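Local coordinates for oxalate biosynthetic component 1 (Burkholderia thailandensis, PDB 5IKY), which makes oxalate in quorum sensing-dependent oxalogenesis, as a serine hydrolase with an alpha/beta-hydrolase fold and an additional lyase activity, at residues T1038-D1043 and R1052-F1057; V972-A977 and V990-F995; A978-D983 and K1048-L1053; Y1032-A1037 and L1080-W1085. One frame throughout, in Å; residues are numbered along the deposited sequence.

Contact 1: residues T1038-D1043 and R1052-F1057; sequences TPVWQD and RLTGVF
Gln1042 and Arg1052 meet through a single oxygen: Gln1042 OE1 lies 3.3 Å from Arg1052 NE and 3.2 Å from Arg1052 NH2 and accepts from both. It sits in the guanidinium plane, but the amide is turned 52° from that plane, and NH2 stands above the amide while NE comes nearly along the C=O axis. Beyond this pair the strands form an antiparallel hairpin. Its tight part is around Thr1054, whose OG1 takes the crowded position between backbone N and carbonyl carbon (chi1 63°) and donates to Thr1038 O at 2.9 Å. Thr1054 N reaches the same oxygen at 2.8 Å. On that face the Thr1054 and Val1040 side chains cross at about a right angle, CG2 to CG2 3.7 Å. On the other face, Pro1039 CB meets Leu1053 CD2 at 3.6 Å beneath helix 1080-1090. The solvent side is at strand 1038-1043, the outermost of the sheet, where Thr1038 is exposed and its OG1 bonds His1016. Arg1052 is buried, and its NH1 bonds Tyr1009 OH, with Asp991 only a long, weak ion-pair partner. Its charge is thus met largely by neutral oxygens, which would probably fix the guanidinium's orientation more than neutralise it.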
# COMPACT_ATOMS: atom_id res chain seq x y z
N THR A 1038 1.59 -16.08 10.17
CA THR A 1038 2.68 -16.58 10.99
C THR A 1038 2.47 -16.21 12.46
O THR A 1038 2.39 -15.04 12.80
CB THR A 1038 4.04 -16.02 10.53
OG1 THR A 1038 4.20 -16.25 9.12
CG2 THR A 1038 5.18 -16.69 11.28
N PRO A 1039 2.38 -17.23 13.32
CA PRO A 1039 2.23 -17.00 14.76
C PRO A 1039 3.52 -16.52 15.43
O PRO A 1039 4.56 -17.16 15.28
CB PRO A 1039 1.81 -18.37 15.30
CG PRO A 1039 2.38 -19.34 14.32
CD PRO A 1039 2.32 -18.66 12.98
N VAL A 1040 3.44 -15.40 16.14
CA VAL A 1040 4.56 -14.91 16.94
C VAL A 1040 4.25 -15.16 18.41
O VAL A 1040 3.13 -14.90 18.87
CB VAL A 1040 4.83 -13.42 16.69
CG1 VAL A 1040 6.01 -12.94 17.52
CG2 VAL A 1040 5.08 -13.17 15.21
N TRP A 1041 5.24 -15.65 19.15
CA TRP A 1041 5.00 -16.11 20.52
C TRP A 1041 5.71 -15.26 21.56
O TRP A 1041 6.93 -15.06 21.50
CB TRP A 1041 5.41 -17.57 20.64
CG TRP A 1041 4.58 -18.45 19.77
CD1 TRP A 1041 4.82 -18.77 18.46
CD2 TRP A 1041 3.36 -19.09 20.13
NE1 TRP A 1041 3.82 -19.59 18.00
CE2 TRP A 1041 2.91 -19.80 19.00
CE3 TRP A 1041 2.60 -19.14 21.30
CZ2 TRP A 1041 1.74 -20.55 19.01
CZ3 TRP A 1041 1.44 -19.88 21.31
CH2 TRP A 1041 1.02 -20.58 20.17
N GLN A 1042 4.94 -14.77 22.53
CA GLN A 1042 5.46 -13.84 23.53
C GLN A 1042 5.16 -14.31 24.96
O GLN A 1042 4.07 -14.81 25.24
CB GLN A 1042 4.87 -12.45 23.31
CG GLN A 1042 4.69 -12.08 21.84
CD GLN A 1042 4.35 -10.62 21.64
OE1 GLN A 1042 3.46 -10.27 20.87
NE2 GLN A 1042 5.08 -9.74 22.33
N ASP A 1043 6.13 -14.12 25.85
CA ASP A 1043 5.96 -14.46 27.26
C ASP A 1043 6.08 -13.22 28.13
O ASP A 1043 7.06 -12.49 28.06
CB ASP A 1043 7.00 -15.51 27.69
CG ASP A 1043 6.87 -16.80 26.92
OD1 ASP A 1043 7.47 -16.91 25.82
OD2 ASP A 1043 6.18 -17.73 27.40
N ARG A 1052 0.47 -14.27 18.79
CA ARG A 1052 0.13 -13.22 17.85
C ARG A 1052 0.29 -13.69 16.40
O ARG A 1052 1.40 -13.99 15.96
CB ARG A 1052 1.00 -11.99 18.09
CG ARG A 1052 0.48 -10.71 17.46
CD ARG A 1052 -0.28 -9.87 18.46
NE ARG A 1052 0.57 -9.48 19.59
CZ ARG A 1052 0.17 -8.70 20.59
NH1 ARG A 1052 -1.07 -8.22 20.61
NH2 ARG A 1052 1.01 -8.40 21.58
N LEU A 1053 -0.82 -13.74 15.67
CA LEU A 1053 -0.76 -14.08 14.25
C LEU A 1053 -0.45 -12.84 13.42
O LEU A 1053 -1.07 -11.79 13.59
CB LEU A 1053 -2.08 -14.70 13.77
CG LEU A 1053 -2.61 -15.98 14.42
CD1 LEU A 1053 -3.51 -16.73 13.45
CD2 LEU A 1053 -1.48 -16.88 14.92
N THR A 1054 0.52 -12.97 12.51
CA THR A 1054 0.90 -11.86 11.65
C THR A 1054 0.61 -12.18 10.19
O THR A 1054 0.63 -13.34 9.78
CB THR A 1054 2.40 -11.51 11.81
OG1 THR A 1054 3.20 -12.62 11.39
CG2 THR A 1054 2.71 -11.16 13.25
N GLY A 1055 0.35 -11.13 9.40
CA GLY A 1055 0.09 -11.29 7.98
C GLY A 1055 -1.36 -11.60 7.68
O GLY A 1055 -1.74 -11.80 6.53
N VAL A 1056 -2.18 -11.65 8.73
CA VAL A 1056 -3.60 -11.92 8.57
C VAL A 1056 -4.30 -10.74 7.90
O VAL A 1056 -4.07 -9.58 8.27
CB VAL A 1056 -4.29 -12.21 9.92
CG1 VAL A 1056 -5.76 -12.51 9.72
CG2 VAL A 1056 -3.59 -13.37 10.63
N PHE A 1057 -5.13 -11.03 6.90
CA PHE A 1057 -6.00 -10.02 6.31
C PHE A 1057 -7.26 -10.68 5.80
O PHE A 1057 -7.30 -11.89 5.59
CB PHE A 1057 -5.28 -9.25 5.20
CG PHE A 1057 -4.92 -10.08 4.00
CD1 PHE A 1057 -3.72 -10.77 3.95
CD2 PHE A 1057 -5.79 -10.17 2.92
CE1 PHE A 1057 -3.39 -11.53 2.85
CE2 PHE A 1057 -5.46 -10.93 1.82
CZ PHE A 1057 -4.26 -11.62 1.78

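Contact 2: residues V972-A977 and V990-F995; sequences VSFGSA and VDVTAF
Val990 pairs in parallel with Val972, and its carbonyl oxygen accepts from Ser973 N at 2.9 Å. Asp991 keeps its place in the ladder, opposite Ser973, but adds a side-chain network. With CG anti to the backbone N (chi1 -180°), the carboxylate is carried toward Ser976, whose OG donates to Asp991 OD1 at 2.6 Å from well above the carboxylate plane. Thr993 OG1 reaches the same Asp991 OD1 from the opposite face, on the syn side, at 3.0 Å. One oxygen is therefore held by two hydroxyls, and the chain of bonds runs on, because Ser973 OG donates to Ser976 OG at 2.7 Å. At Val992 the ladder continues: its N bonds Ser973 O, and its carbonyl oxygen takes Gly975 N at 2.7 Å. Its side chain lies beside that of Phe974, pointing the same way, with Val992 CB 3.9 Å from Phe974 CD2; helix 1071-1076 packs on that ring. At Thr993 a hydroxyl replaces the backbone acceptor. Thr993 OG1, which donates to Asp991, accepts from Ser976 N at 2.9 Å, just where the first chain turns a corner at Phe974 and Gly975, the glycine having positive phi. The two strands are neighbours in the largely parallel central sheet of the alpha/beta-hydrolase fold, whose C-terminal strand ends generally carry the catalytic loops.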
# COMPACT_ATOMS: atom_id res chain seq x y z
N VAL A 972 -9.30 -16.98 23.17
CA VAL A 972 -9.09 -16.89 21.74
C VAL A 972 -9.80 -15.65 21.20
O VAL A 972 -11.03 -15.57 21.22
CB VAL A 972 -9.61 -18.14 20.99
CG1 VAL A 972 -9.40 -17.98 19.50
CG2 VAL A 972 -8.92 -19.39 21.51
N SER A 973 -9.02 -14.68 20.73
CA SER A 973 -9.57 -13.40 20.31
C SER A 973 -9.46 -13.20 18.80
O SER A 973 -8.37 -13.27 18.23
CB SER A 973 -8.86 -12.26 21.04
OG SER A 973 -9.42 -11.00 20.70
N PHE A 974 -10.60 -12.96 18.16
CA PHE A 974 -10.62 -12.63 16.74
C PHE A 974 -10.88 -11.14 16.56
O PHE A 974 -11.94 -10.63 16.93
CB PHE A 974 -11.69 -13.44 16.00
CG PHE A 974 -11.39 -14.91 15.92
CD1 PHE A 974 -11.87 -15.78 16.89
CD2 PHE A 974 -10.62 -15.42 14.89
CE1 PHE A 974 -11.59 -17.13 16.82
CE2 PHE A 974 -10.33 -16.77 14.81
CZ PHE A 974 -10.82 -17.63 15.78
N GLY A 975 -9.90 -10.44 16.00
CA GLY A 975 -9.99 -9.00 15.84
C GLY A 975 -9.91 -8.29 17.18
O GLY A 975 -10.90 -7.72 17.65
N SER A 976 -8.74 -8.33 17.80
CA SER A 976 -8.53 -7.66 19.08
C SER A 976 -8.48 -6.15 18.88
O SER A 976 -7.55 -5.62 18.25
CB SER A 976 -7.24 -8.15 19.74
OG SER A 976 -7.30 -9.54 19.98
N ALA A 977 -9.48 -5.45 19.41
CA ALA A 977 -9.60 -4.01 19.22
C ALA A 977 -9.01 -3.23 20.39
O ALA A 977 -9.20 -2.02 20.51
CB ALA A 977 -11.07 -3.64 19.03
N VAL A 990 -4.74 -16.40 22.41
CA VAL A 990 -4.41 -16.60 21.01
C VAL A 990 -5.05 -15.46 20.23
O VAL A 990 -6.27 -15.34 20.17
CB VAL A 990 -4.89 -17.95 20.47
CG1 VAL A 990 -4.74 -18.00 18.95
CG2 VAL A 990 -4.13 -19.09 21.13
N ASP A 991 -4.22 -14.61 19.63
CA ASP A 991 -4.71 -13.37 19.03
C ASP A 991 -4.68 -13.41 17.50
O ASP A 991 -3.62 -13.53 16.89
CB ASP A 991 -3.89 -12.18 19.55
CG ASP A 991 -4.34 -10.86 18.97
OD1 ASP A 991 -5.52 -10.73 18.57
OD2 ASP A 991 -3.51 -9.93 18.91
N VAL A 992 -5.86 -13.29 16.90
CA VAL A 992 -5.99 -13.27 15.45
C VAL A 992 -6.59 -11.95 14.98
O VAL A 992 -7.80 -11.76 15.01
CB VAL A 992 -6.86 -14.43 14.94
CG1 VAL A 992 -6.87 -14.47 13.42
CG2 VAL A 992 -6.38 -15.76 15.52
N THR A 993 -5.73 -11.03 14.54
CA THR A 993 -6.20 -9.72 14.08
C THR A 993 -5.69 -9.43 12.67
O THR A 993 -4.51 -9.65 12.36
CB THR A 993 -5.75 -8.60 15.04
OG1 THR A 993 -6.26 -8.86 16.35
CG2 THR A 993 -6.27 -7.25 14.56
N ALA A 994 -6.58 -8.93 11.82
CA ALA A 994 -6.26 -8.68 10.42
C ALA A 994 -5.71 -7.28 10.18
O ALA A 994 -6.06 -6.33 10.89
CB ALA A 994 -7.49 -8.92 9.55
N PHE A 995 -4.85 -7.15 9.18
CA PHE A 995 -4.24 -5.87 8.84
C PHE A 995 -5.26 -4.85 8.35
O PHE A 995 -5.15 -3.66 8.64
CB PHE A 995 -3.15 -6.06 7.79
CG PHE A 995 -2.65 -4.78 7.18
CD1 PHE A 995 -1.86 -3.91 7.92
CD2 PHE A 995 -2.97 -4.45 5.88
CE1 PHE A 995 -1.39 -2.74 7.36
CE2 PHE A 995 -2.51 -3.28 5.31
CZ PHE A 995 -1.72 -2.42 6.05

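Contact 3: residues A978-D983 and K1048-L1053; sequences ADIHLD and KIVARL
Ile980 and Leu982, from a loop without regular structure, close on Val1050 of strand 1049-1054. Ile980 CG2 touches Val1050 CG2 at 3.8 Å, and Leu982 CD1 comes to the same methyl at 3.8 Å. One valine branch is therefore shared by two loop residues. In Leu982, chi1 (-178°) puts CG anti to the backbone N, and chi2 (52°) turns CD1 to the strand, although its CB sets off across it. The outer part of Ile980 is extended, placing CD1 4.0 Å from Arg1052 NH1; the two side chains slide past each other in opposite directions. Val1050 CG1 underlies the centre of the Arg1052 guanidinium, 4.1 Å from its plane, so this group rests on an aliphatic floor. A water joins the same parts by accepting from Ile980 N at 2.8 Å and from Arg1052 NH1 at 3.1 Å. Lys1048 runs extended as far as CD, its CB 3.6 Å from Leu982 O. A bend at chi3 (-92°) then diverts CE, and NZ makes a weak hydrogen bond of 3.3 Å to His981 O. Gln942 of helix 937-955 borders both Ile980 and Lys1048. The loop is part of the connection between parallel strands 969-976 and 988-992, a crossover made without a helix that lies over one face of the alpha/beta-hydrolase sheet.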
# COMPACT_ATOMS: atom_id res chain seq x y z
N ALA A 978 -8.28 -3.94 21.25
CA ALA A 978 -7.62 -3.32 22.39
C ALA A 978 -6.26 -3.97 22.61
O ALA A 978 -6.05 -5.12 22.24
CB ALA A 978 -8.48 -3.43 23.64
N ASP A 979 -5.34 -3.22 23.22
CA ASP A 979 -4.00 -3.74 23.48
C ASP A 979 -4.03 -4.88 24.48
O ASP A 979 -4.79 -4.86 25.45
CB ASP A 979 -3.08 -2.63 23.99
CG ASP A 979 -2.63 -1.69 22.89
OD1 ASP A 979 -2.65 -2.10 21.71
OD2 ASP A 979 -2.26 -0.54 23.21
N ILE A 980 -3.19 -5.88 24.24
CA ILE A 980 -3.00 -6.96 25.21
C ILE A 980 -1.79 -6.64 26.07
O ILE A 980 -0.65 -6.68 25.61
CB ILE A 980 -2.79 -8.32 24.52
CG1 ILE A 980 -4.00 -8.67 23.65
CG2 ILE A 980 -2.55 -9.40 25.56
CD1 ILE A 980 -3.86 -9.99 22.93
N HIS A 981 -2.05 -6.30 27.33
CA HIS A 981 -0.98 -5.97 28.26
C HIS A 981 -0.21 -7.23 28.62
O HIS A 981 -0.61 -8.00 29.50
CB HIS A 981 -1.54 -5.29 29.51
CG HIS A 981 -2.38 -4.09 29.21
ND1 HIS A 981 -1.88 -2.81 29.26
CD2 HIS A 981 -3.68 -3.98 28.85
CE1 HIS A 981 -2.84 -1.96 28.94
NE2 HIS A 981 -3.94 -2.64 28.69
N LEU A 982 0.90 -7.44 27.92
CA LEU A 982 1.67 -8.67 28.01
C LEU A 982 2.25 -8.91 29.41
O LEU A 982 2.39 -10.06 29.84
CB LEU A 982 2.79 -8.65 26.97
CG LEU A 982 3.70 -9.88 26.88
CD1 LEU A 982 2.88 -11.15 26.74
CD2 LEU A 982 4.66 -9.73 25.72
N ASP A 983 2.57 -7.84 30.12
CA ASP A 983 3.25 -7.95 31.41
C ASP A 983 2.29 -7.96 32.60
O ASP A 983 2.73 -7.90 33.75
CB ASP A 983 4.26 -6.81 31.57
CG ASP A 983 5.43 -6.92 30.62
OD1 ASP A 983 5.76 -8.06 30.22
OD2 ASP A 983 6.03 -5.88 30.28
N LYS A 1048 2.12 -14.53 31.40
CA LYS A 1048 1.08 -14.46 30.38
C LYS A 1048 1.65 -14.84 29.02
O LYS A 1048 2.73 -14.39 28.64
CB LYS A 1048 0.45 -13.06 30.33
CG LYS A 1048 -0.60 -12.91 29.24
CD LYS A 1048 -1.20 -11.51 29.21
CE LYS A 1048 -2.45 -11.41 30.07
NZ LYS A 1048 -3.14 -10.10 29.90
N ILE A 1049 0.91 -15.67 28.28
CA ILE A 1049 1.34 -16.11 26.96
C ILE A 1049 0.42 -15.56 25.87
O ILE A 1049 -0.80 -15.65 25.98
CB ILE A 1049 1.38 -17.65 26.87
CG1 ILE A 1049 2.28 -18.23 27.96
CG2 ILE A 1049 1.85 -18.10 25.49
CD1 ILE A 1049 2.34 -19.75 27.95
N VAL A 1050 1.01 -14.99 24.83
CA VAL A 1050 0.23 -14.44 23.73
C VAL A 1050 0.69 -14.97 22.38
O VAL A 1050 1.84 -14.81 21.99
CB VAL A 1050 0.31 -12.90 23.71
CG1 VAL A 1050 -0.44 -12.35 22.50
CG2 VAL A 1050 -0.26 -12.32 25.00
N ALA A 1051 -0.24 -15.61 21.66
CA ALA A 1051 0.03 -16.10 20.32
C ALA A 1051 -0.45 -15.10 19.28
O ALA A 1051 -1.63 -15.07 18.93
CB ALA A 1051 -0.65 -17.44 20.10
N ARG A 1052 0.47 -14.27 18.79
CA ARG A 1052 0.13 -13.22 17.85
C ARG A 1052 0.29 -13.69 16.40
O ARG A 1052 1.40 -13.99 15.96
CB ARG A 1052 1.00 -11.99 18.09
CG ARG A 1052 0.48 -10.71 17.46
CD ARG A 1052 -0.28 -9.87 18.46
NE ARG A 1052 0.57 -9.48 19.59
CZ ARG A 1052 0.17 -8.70 20.59
NH1 ARG A 1052 -1.07 -8.22 20.61
NH2 ARG A 1052 1.01 -8.40 21.58
N LEU A 1053 -0.82 -13.74 15.67
CA LEU A 1053 -0.76 -14.08 14.25
C LEU A 1053 -0.45 -12.84 13.42
O LEU A 1053 -1.07 -11.79 13.59
CB LEU A 1053 -2.08 -14.70 13.77
CG LEU A 1053 -2.61 -15.98 14.42
CD1 LEU A 1053 -3.51 -16.73 13.45
CD2 LEU A 1053 -1.48 -16.88 14.92
O HOH W 1 -0.94 -5.76 22.54

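Contact 4: residues Y1032-A1037 and L1080-W1085; sequences YRYDHA and LWLRQW
Asp1035 and Trp1081 sit where a tight double bend of the chain faces the first turn of a helix. Residues 1032-1037 have no regular structure, but Tyr1034 is the centre of an inverse gamma turn, with a weak hydrogen bond from Asp1035 N to Arg1033 O, and it also begins a type I beta turn that ends at Ala1037. Residues 1080-1085 are helical, and the backbones stay well apart: the nearest alpha carbons, Asp1035 CA and Leu1080 CA, are 7.4 Å from each other. The gap is bridged mainly by the indole of Trp1081. With CG between the backbone N and the carbonyl carbon (chi1 59°), the ring presents its edge to the turn, Asp1035 CA and Ala1037 CB lying in its plane. Trp1081 NE1 makes a weak, bent hydrogen bond to Asp1035 O (3.2 Å, 128° at the hydrogen). Trp1081 CZ2 lies 4.0 Å from Ala1037 CB and 3.4 Å from Ala1037 O. At the far side of the ring, Trp1081 CZ3 stands 3.6 Å above one face of the Trp1085 ring, toward its rim. Tyr1034 CE2 packs 4.2 Å from Leu1082 CD2, while the tyrosine OH is hydrogen-bonded to Tyr1074 O. Nearer the solvent two like charges approach, Arg1033 NE lying 4.2 Å from Arg1083 NH2; Ser1078 O accepts a hydrogen bond from the latter nitrogen. The arrangement ties the turn leading into strand 1038-1043 to helix 1080-1090, one of the helices flanking the central sheet of this alpha/beta-hydrolase domain.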
# COMPACT_ATOMS: atom_id res chain seq x y z
N TYR A 1032 -10.69 -17.76 -0.21
CA TYR A 1032 -9.51 -17.27 0.49
C TYR A 1032 -9.43 -17.71 1.96
O TYR A 1032 -10.40 -17.60 2.71
CB TYR A 1032 -9.46 -15.74 0.43
CG TYR A 1032 -8.47 -15.13 1.39
CD1 TYR A 1032 -7.10 -15.19 1.14
CD2 TYR A 1032 -8.90 -14.52 2.56
CE1 TYR A 1032 -6.19 -14.64 2.02
CE2 TYR A 1032 -7.99 -13.97 3.45
CZ TYR A 1032 -6.64 -14.03 3.18
OH TYR A 1032 -5.74 -13.48 4.06
N ARG A 1033 -8.25 -18.19 2.33
CA ARG A 1033 -7.92 -18.47 3.73
C ARG A 1033 -6.54 -17.89 4.03
O ARG A 1033 -5.65 -17.93 3.19
CB ARG A 1033 -7.93 -19.97 4.01
CG ARG A 1033 -9.29 -20.64 3.94
CD ARG A 1033 -9.16 -22.13 4.24
NE ARG A 1033 -10.44 -22.83 4.22
CZ ARG A 1033 -11.02 -23.30 3.12
NH1 ARG A 1033 -10.43 -23.14 1.94
NH2 ARG A 1033 -12.18 -23.93 3.20
N TYR A 1034 -6.36 -17.36 5.24
CA TYR A 1034 -5.06 -16.81 5.61
C TYR A 1034 -4.15 -17.88 6.23
O TYR A 1034 -3.76 -17.78 7.39
CB TYR A 1034 -5.22 -15.61 6.57
CG TYR A 1034 -6.15 -15.81 7.75
CD1 TYR A 1034 -7.52 -15.61 7.62
CD2 TYR A 1034 -5.66 -16.16 9.00
CE1 TYR A 1034 -8.37 -15.78 8.71
CE2 TYR A 1034 -6.50 -16.33 10.08
CZ TYR A 1034 -7.85 -16.15 9.93
OH TYR A 1034 -8.69 -16.32 11.01
N ASP A 1035 -3.82 -18.89 5.43
CA ASP A 1035 -2.89 -19.93 5.86
C ASP A 1035 -1.48 -19.38 6.03
O ASP A 1035 -0.71 -19.85 6.87
CB ASP A 1035 -2.86 -21.09 4.85
CG ASP A 1035 -4.21 -21.37 4.24
OD1 ASP A 1035 -5.20 -21.46 5.00
OD2 ASP A 1035 -4.29 -21.53 3.01
N HIS A 1036 -1.16 -18.36 5.23
CA HIS A 1036 0.16 -17.74 5.23
C HIS A 1036 0.51 -17.07 6.55
O HIS A 1036 1.67 -16.72 6.78
CB HIS A 1036 0.25 -16.72 4.10
CG HIS A 1036 -0.76 -15.62 4.21
ND1 HIS A 1036 -2.06 -15.75 3.75
CD2 HIS A 1036 -0.68 -14.38 4.75
CE1 HIS A 1036 -2.72 -14.63 3.99
NE2 HIS A 1036 -1.91 -13.79 4.60
N ALA A 1037 -0.50 -16.89 7.40
CA ALA A 1037 -0.33 -16.23 8.69
C ALA A 1037 0.75 -16.90 9.54
O ALA A 1037 0.83 -18.13 9.61
CB ALA A 1037 -1.65 -16.21 9.44
N LEU A 1080 -6.92 -24.05 8.00
CA LEU A 1080 -7.11 -25.39 8.55
C LEU A 1080 -6.24 -25.63 9.78
O LEU A 1080 -6.67 -26.26 10.74
CB LEU A 1080 -6.82 -26.45 7.48
CG LEU A 1080 -7.26 -27.89 7.73
CD1 LEU A 1080 -7.61 -28.57 6.41
CD2 LEU A 1080 -6.19 -28.69 8.46
N TRP A 1081 -5.00 -25.13 9.74
CA TRP A 1081 -4.07 -25.37 10.84
C TRP A 1081 -4.49 -24.65 12.11
O TRP A 1081 -4.19 -25.10 13.22
CB TRP A 1081 -2.65 -24.95 10.44
CG TRP A 1081 -2.51 -23.50 10.04
CD1 TRP A 1081 -2.67 -22.98 8.79
CD2 TRP A 1081 -2.18 -22.41 10.90
NE1 TRP A 1081 -2.46 -21.62 8.82
CE2 TRP A 1081 -2.16 -21.24 10.10
CE3 TRP A 1081 -1.90 -22.29 12.27
CZ2 TRP A 1081 -1.86 -19.98 10.62
CZ3 TRP A 1081 -1.61 -21.04 12.78
CH2 TRP A 1081 -1.59 -19.90 11.96
N LEU A 1082 -5.20 -23.53 11.95
CA LEU A 1082 -5.69 -22.78 13.10
C LEU A 1082 -6.83 -23.52 13.80
O LEU A 1082 -6.93 -23.50 15.03
CB LEU A 1082 -6.15 -21.38 12.67
CG LEU A 1082 -6.76 -20.49 13.77
CD1 LEU A 1082 -5.79 -20.33 14.93
CD2 LEU A 1082 -7.15 -19.13 13.20
N ARG A 1083 -7.68 -24.17 13.01
CA ARG A 1083 -8.81 -24.91 13.55
C ARG A 1083 -8.34 -26.10 14.38
O ARG A 1083 -9.03 -26.53 15.31
CB ARG A 1083 -9.73 -25.37 12.43
CG ARG A 1083 -10.04 -24.27 11.43
CD ARG A 1083 -11.18 -24.63 10.49
NE ARG A 1083 -11.38 -23.58 9.49
CZ ARG A 1083 -12.45 -23.48 8.71
NH1 ARG A 1083 -13.43 -24.37 8.81
NH2 ARG A 1083 -12.54 -22.49 7.83
N GLN A 1084 -7.17 -26.62 14.04
CA GLN A 1084 -6.57 -27.72 14.80
C GLN A 1084 -6.25 -27.28 16.23
O GLN A 1084 -6.39 -28.07 17.17
CB GLN A 1084 -5.30 -28.22 14.10
CG GLN A 1084 -4.44 -29.13 14.97
CD GLN A 1084 -3.87 -30.30 14.20
OE1 GLN A 1084 -4.52 -30.86 13.32
NE2 GLN A 1084 -2.64 -30.69 14.53
N TRP A 1085 -5.84 -26.03 16.38
CA TRP A 1085 -5.53 -25.48 17.70
C TRP A 1085 -6.79 -25.42 18.56
O TRP A 1085 -6.78 -25.81 19.73
CB TRP A 1085 -4.91 -24.08 17.59
CG TRP A 1085 -3.60 -24.03 16.86
CD1 TRP A 1085 -3.07 -24.99 16.04
CD2 TRP A 1085 -2.64 -22.97 16.89
NE1 TRP A 1085 -1.85 -24.59 15.56
CE2 TRP A 1085 -1.57 -23.35 16.06
CE3 TRP A 1085 -2.60 -21.73 17.53
CZ2 TRP A 1085 -0.45 -22.53 15.87
CZ3 TRP A 1085 -1.49 -20.92 17.33
CH2 TRP A 1085 -0.44 -21.32 16.51

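How the contacts relate
Contacts 1, 2 and 3 meet along one sheet, with strand 1049-1054 between 988-992 and 1038-1043. Backbone bonds join contact 2 to that strand, Asp991 N to Ala1051 O at 2.7 Å and Leu1053 N to Asp991 O at 3.1 Å. The centres of contacts 1 and 2 are about 9 Å apart, and contact 3 lies about 10 Å from each. Contact 4 is on the other side of the sheet from contact 3, their centres about 19 Å apart; Leu1053 CD1, 4.0 Å from Trp1081 CH2, links them, and Val992 CG1 meets Tyr1034 OH at 3.6 Å. All four belong to the C-terminal hydrolase-like region, whereas the magnesium is bound by His227 and Glu477.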